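Local coordinates for TolA protein (Vibrio cholerae, PDB 4G7X) that probably acts as the periplasmic C-terminal domain of TolA, a Tol-Pal system protein that helps connect the inner membrane with the outer membrane, at residues G49-I54 with E126-I131; L78-T83 with N113-P118. All coordinates share one frame; numbering follows the deposited sequence.

Contact 1: residues G49-I54 with E126-I131; sequences GRYGAI and EKLKNI
Tyr-51 and Gly-52, on one flank of helix 38-62, form a small, buried and wholly apolar contact with Leu-128 and Ile-131, where helix 122-128 gives way to strand 130-135. It joins the long N-terminal helix to the last helix-to-strand turn of the domain and buries 142 Å² on the two sides together.

The main meeting is between Tyr-51 and Leu-128, whose side chains cross at about a right angle. Leu-128 presents both branches: CD2 lies 3.6 Å from CB of Tyr-51, while CD1 comes obliquely to the base of the ring, 3.7 Å from CG of Tyr-51. The forked leucine thus grips the root of the tyrosine, and the first torsion (chi1 -80°, CG anti to the carbonyl carbon) carries the rest of the ring away from this turn, toward Pro-116 and Pro-118. A tyrosine suits the place because its hydrocarbon base can be enclosed while its polar end lies well apart from the leucine.

The second meeting uses backbone instead of a side chain. With no side chain on Gly-52, the terminal methyl CD1 of Ile-131 packs directly on the helix backbone, 3.9 Å from CA of Gly-52. Ile-131 reaches so far because its long branch is fully extended, CG1 anti to the backbone N (chi1 -172°) and CD1 anti again (chi2 167°).

Beyond the two segments, Leu-128 also touches Tyr-55, and Ile-131 leans on Leu-78 of the neighbouring strand. Lys-129, just beside the contact, probably pairs with an acidic side chain of a neighbouring protein chain, though it is modelled in two conformers. Lacking any polar pairing between the two segments, the contact must rely on shape fit, dispersion and exclusion of water.

Contact 2: residues L78-T83 with N113-P118; sequences LKLIPT and NSFPLP
Aromatic packing leads this contact: Leu-80 sets its CD2 methyl over one face of the Phe-115 ring in a CH-pi interaction, 4.0 Å from that ring's centroid and 20° off the normal. CD2 of Leu-80 sits toward the rim, 3.7 Å from CD2 of Phe-115, and the two side chains cross at about a right angle. Phe-115 holds CG anti to its carbonyl carbon (chi1 -63°), which swings the ring across to the strand. A broad, flat phenylalanine can meet two leucines of one strand at once.

The other apolar contacts flank this CH-pi contact. Leu-78 brings CD2 obliquely to within 3.8 Å of CE1 of Phe-115, though Leu-78 was modelled in two conformers. At the far end CD1 of Leu-117 lies 4.2 Å from CB of Pro-82, a looser touch.

Within the antiparallel sheet, strand 86-95 lies between strand 74-83 and the short, weakly bonded edge strand at about 115-116, so the leucines and Phe-115 meet across an intervening strand, on the face covered by helix 38-62. Tyr-55 of that helix packs edge-to-face with Phe-115, and its OH hydrogen-bonds the carbonyl O of Pro-116.

Polar interactions gather near the strand end. OG1 of Thr-83 donates to O of Ile-81 at 2.9 Å, from 40° above the carbonyl plane. A water donates to O of Thr-83 at 2.9 Å and also hydrogen-bonds OG of Ser-114; that second leg is tentative, since Ser-114 has two conformers.

How the contacts relate
The two contacts lie side by side, their centres about 9 Å apart, and meet in one sheet in which strands 74-83 and 130-135 are neighbours. Backbone pairing joins them: Leu-78 N lies 2.8 Å from Ile-131 O and Leu-80 N 2.9 Å from Lys-129 O, probable hydrogen bonds. Along the chain the order is 49-54, 78-83, 113-118, 126-131, so both segments of contact 2 fall between the two segments of contact 1. Helix 38-62 covers both, its Tyr-51 hydroxyl reaching Pro-118. With the Cys-74 to Cys-102 disulfide tying strand 74-83 to helix 99-110, the two contacts unite early and late parts of the TolA C-terminal domain.

Contact 1: residues G49-I54 with E126-I131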
# COMPACT_ATOMS: atom_id res chain seq x y z
N GLY B 49 9.95 9.23 14.12
CA GLY B 49 8.83 9.58 14.98
C GLY B 49 7.94 10.64 14.36
O GLY B 49 6.71 10.52 14.38
N ARG B 50 8.56 11.67 13.79
CA ARG B 50 7.83 12.80 13.21
C ARG B 50 7.02 12.38 11.99
O ARG B 50 5.83 12.69 11.90
CB ARG B 50 8.79 13.95 12.87
CG ARG B 50 8.08 15.26 12.55
CD ARG B 50 9.03 16.43 12.41
NE ARG B 50 9.91 16.32 11.25
CZ ARG B 50 9.58 16.64 10.00
NH1 ARG B 50 8.36 17.09 9.71
NH2 ARG B 50 10.47 16.50 9.03
N TYR B 51 7.66 11.68 11.06
CA TYR B 51 6.96 11.19 9.87
C TYR B 51 5.96 10.10 10.19
O TYR B 51 4.88 10.05 9.59
CB TYR B 51 7.94 10.77 8.77
CG TYR B 51 8.49 11.95 8.00
CD1 TYR B 51 7.80 12.47 6.90
CD2 TYR B 51 9.69 12.55 8.37
CE1 TYR B 51 8.28 13.56 6.20
CE2 TYR B 51 10.19 13.64 7.67
CZ TYR B 51 9.48 14.14 6.59
OH TYR B 51 9.98 15.22 5.89
N GLY B 52 6.29 9.23 11.14
CA GLY B 52 5.35 8.23 11.64
C GLY B 52 4.04 8.87 12.08
O GLY B 52 2.96 8.38 11.74
N ALA B 53 4.13 9.96 12.83
CA ALA B 53 2.96 10.70 13.27
C ALA B 53 2.19 11.34 12.10
O ALA B 53 0.96 11.34 12.10
CB ALA B 53 3.35 11.76 14.29
N ILE B 54 2.92 11.87 11.12
CA ILE B 54 2.31 12.41 9.91
C ILE B 54 1.51 11.33 9.19
O ILE B 54 0.35 11.55 8.81
CB ILE B 54 3.35 13.07 8.98
CG1 ILE B 54 3.88 14.37 9.60
CG2 ILE B 54 2.75 13.35 7.60
CD1 ILE B 54 5.14 14.92 8.95
N GLU B 126 15.13 5.20 4.20
CA GLU B 126 15.26 3.76 4.40
C GLU B 126 14.38 3.21 5.53
O GLU B 126 13.79 2.14 5.39
CB GLU B 126 16.73 3.37 4.63
CG GLU B 126 17.58 3.42 3.36
CD GLU B 126 17.08 2.48 2.28
OE1 GLU B 126 17.13 1.25 2.50
OE2 GLU B 126 16.65 2.97 1.22
N LYS B 127 14.30 3.95 6.64
CA LYS B 127 13.45 3.56 7.76
C LYS B 127 11.97 3.83 7.48
O LYS B 127 11.10 3.04 7.86
CB LYS B 127 13.89 4.25 9.05
CG LYS B 127 15.26 3.83 9.56
CD LYS B 127 15.30 2.35 9.91
CE LYS B 127 16.65 1.95 10.48
NZ LYS B 127 16.69 0.51 10.86
N LEU B 128 11.69 4.95 6.80
CA LEU B 128 10.30 5.32 6.47
C LEU B 128 9.64 4.39 5.45
O LEU B 128 8.41 4.27 5.43
CB LEU B 128 10.22 6.78 5.99
CG LEU B 128 10.57 7.85 7.03
CD1 LEU B 128 10.41 9.24 6.44
CD2 LEU B 128 9.74 7.68 8.29
N LYS B 129 10.45 3.73 4.62
CA LYS B 129 9.95 2.81 3.60
C LYS B 129 9.45 1.48 4.17
O LYS B 129 8.84 0.70 3.46
CB LYS B 129 11.03 2.54 2.55
CG LYS B 129 11.22 3.65 1.54
CD LYS B 129 12.48 3.41 0.72
CE LYS B 129 12.41 2.08 -0.00
NZ LYS B 129 13.60 1.86 -0.87
N ASN B 130 9.74 1.24 5.45
CA ASN B 130 9.33 0.00 6.12
C ASN B 130 9.03 0.33 7.58
O ASN B 130 9.89 0.22 8.45
CB ASN B 130 10.44 -1.05 6.00
CG ASN B 130 10.06 -2.40 6.59
OD1 ASN B 130 8.91 -2.64 6.96
ND2 ASN B 130 11.03 -3.31 6.66
N ILE B 131 7.79 0.74 7.83
CA ILE B 131 7.44 1.39 9.10
C ILE B 131 6.22 0.78 9.78
O ILE B 131 5.19 0.55 9.14
CB ILE B 131 7.28 2.93 8.90
CG1 ILE B 131 7.13 3.65 10.25
CG2 ILE B 131 6.14 3.25 7.94
CD1 ILE B 131 7.28 5.15 10.17

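Contact 2: residues L78-T83 with N113-P118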
# COMPACT_ATOMS: atom_id res chain seq x y z
N LEU B 78 3.69 -0.63 7.09
CA LEU B 78 3.65 -0.01 5.77
C LEU B 78 4.98 -0.22 5.06
O LEU B 78 6.04 0.04 5.62
CB LEU B 78 3.42 1.49 5.87
CG LEU B 78 2.02 2.06 6.07
CD1 LEU B 78 1.46 1.62 7.41
CD2 LEU B 78 2.08 3.58 5.97
N LYS B 79 4.90 -0.69 3.82
CA LYS B 79 6.05 -0.63 2.92
C LYS B 79 5.71 0.40 1.86
O LYS B 79 4.68 0.31 1.19
CB LYS B 79 6.41 -2.01 2.37
CG LYS B 79 7.00 -2.88 3.46
CD LYS B 79 7.39 -4.28 3.01
CE LYS B 79 8.21 -4.96 4.10
NZ LYS B 79 7.45 -5.19 5.36
N LEU B 80 6.56 1.42 1.76
CA LEU B 80 6.31 2.58 0.92
C LEU B 80 7.31 2.63 -0.21
O LEU B 80 8.46 2.25 -0.04
CB LEU B 80 6.39 3.87 1.74
CG LEU B 80 5.41 4.05 2.90
CD1 LEU B 80 5.69 5.36 3.61
CD2 LEU B 80 3.96 4.01 2.40
N ILE B 81 6.85 3.10 -1.37
CA ILE B 81 7.69 3.19 -2.56
C ILE B 81 7.91 4.66 -2.91
O ILE B 81 6.95 5.37 -3.20
CB ILE B 81 7.04 2.46 -3.77
CG1 ILE B 81 6.76 0.98 -3.44
CG2 ILE B 81 7.93 2.59 -5.00
CD1 ILE B 81 5.89 0.26 -4.45
N PRO B 82 9.17 5.13 -2.88
CA PRO B 82 9.46 6.51 -3.25
C PRO B 82 8.93 6.85 -4.65
O PRO B 82 9.15 6.10 -5.60
CB PRO B 82 10.99 6.57 -3.20
CG PRO B 82 11.35 5.55 -2.18
CD PRO B 82 10.37 4.43 -2.39
N THR B 83 8.20 7.96 -4.74
CA THR B 83 7.51 8.35 -5.97
C THR B 83 7.64 9.86 -6.08
O THR B 83 6.97 10.60 -5.36
CB THR B 83 6.01 7.97 -5.90
OG1 THR B 83 5.87 6.58 -5.55
CG2 THR B 83 5.31 8.22 -7.24
N ASN B 113 -3.55 9.80 -0.54
CA ASN B 113 -3.03 10.23 -1.84
C ASN B 113 -1.53 10.01 -1.98
O ASN B 113 -1.07 9.48 -3.00
CB ASN B 113 -3.38 11.70 -2.11
CG ASN B 113 -4.84 11.90 -2.47
OD1 ASN B 113 -5.52 10.98 -2.94
ND2 ASN B 113 -5.33 13.11 -2.27
N SER B 114 -0.78 10.41 -0.96
CA SER B 114 0.68 10.32 -0.95
C SER B 114 1.19 10.41 0.49
O SER B 114 0.53 11.00 1.35
CB SER B 114 1.29 11.45 -1.78
OG SER B 114 2.70 11.42 -1.74
N PHE B 115 2.35 9.81 0.75
CA PHE B 115 3.00 9.89 2.05
C PHE B 115 4.26 10.73 1.86
O PHE B 115 5.08 10.40 1.01
CB PHE B 115 3.38 8.49 2.54
CG PHE B 115 2.20 7.57 2.76
CD1 PHE B 115 1.67 7.42 4.03
CD2 PHE B 115 1.65 6.85 1.70
CE1 PHE B 115 0.59 6.57 4.25
CE2 PHE B 115 0.57 6.00 1.91
CZ PHE B 115 0.04 5.86 3.19
N PRO B 116 4.42 11.81 2.65
CA PRO B 116 5.59 12.67 2.46
C PRO B 116 6.91 12.01 2.86
O PRO B 116 6.93 11.14 3.73
CB PRO B 116 5.30 13.86 3.39
CG PRO B 116 3.83 13.82 3.66
CD PRO B 116 3.48 12.36 3.65
N LEU B 117 7.98 12.42 2.19
CA LEU B 117 9.35 12.01 2.53
C LEU B 117 10.24 13.24 2.65
O LEU B 117 10.00 14.25 1.99
CB LEU B 117 9.92 11.08 1.46
CG LEU B 117 9.39 9.65 1.33
CD1 LEU B 117 10.01 9.01 0.10
CD2 LEU B 117 9.68 8.82 2.57
N PRO B 118 11.29 13.16 3.49
CA PRO B 118 12.24 14.27 3.56
C PRO B 118 13.11 14.33 2.32
O PRO B 118 13.40 13.30 1.70
CB PRO B 118 13.08 13.93 4.79
CG PRO B 118 13.01 12.45 4.90
CD PRO B 118 11.62 12.09 4.46
O HOH W 1 4.34 11.16 -4.20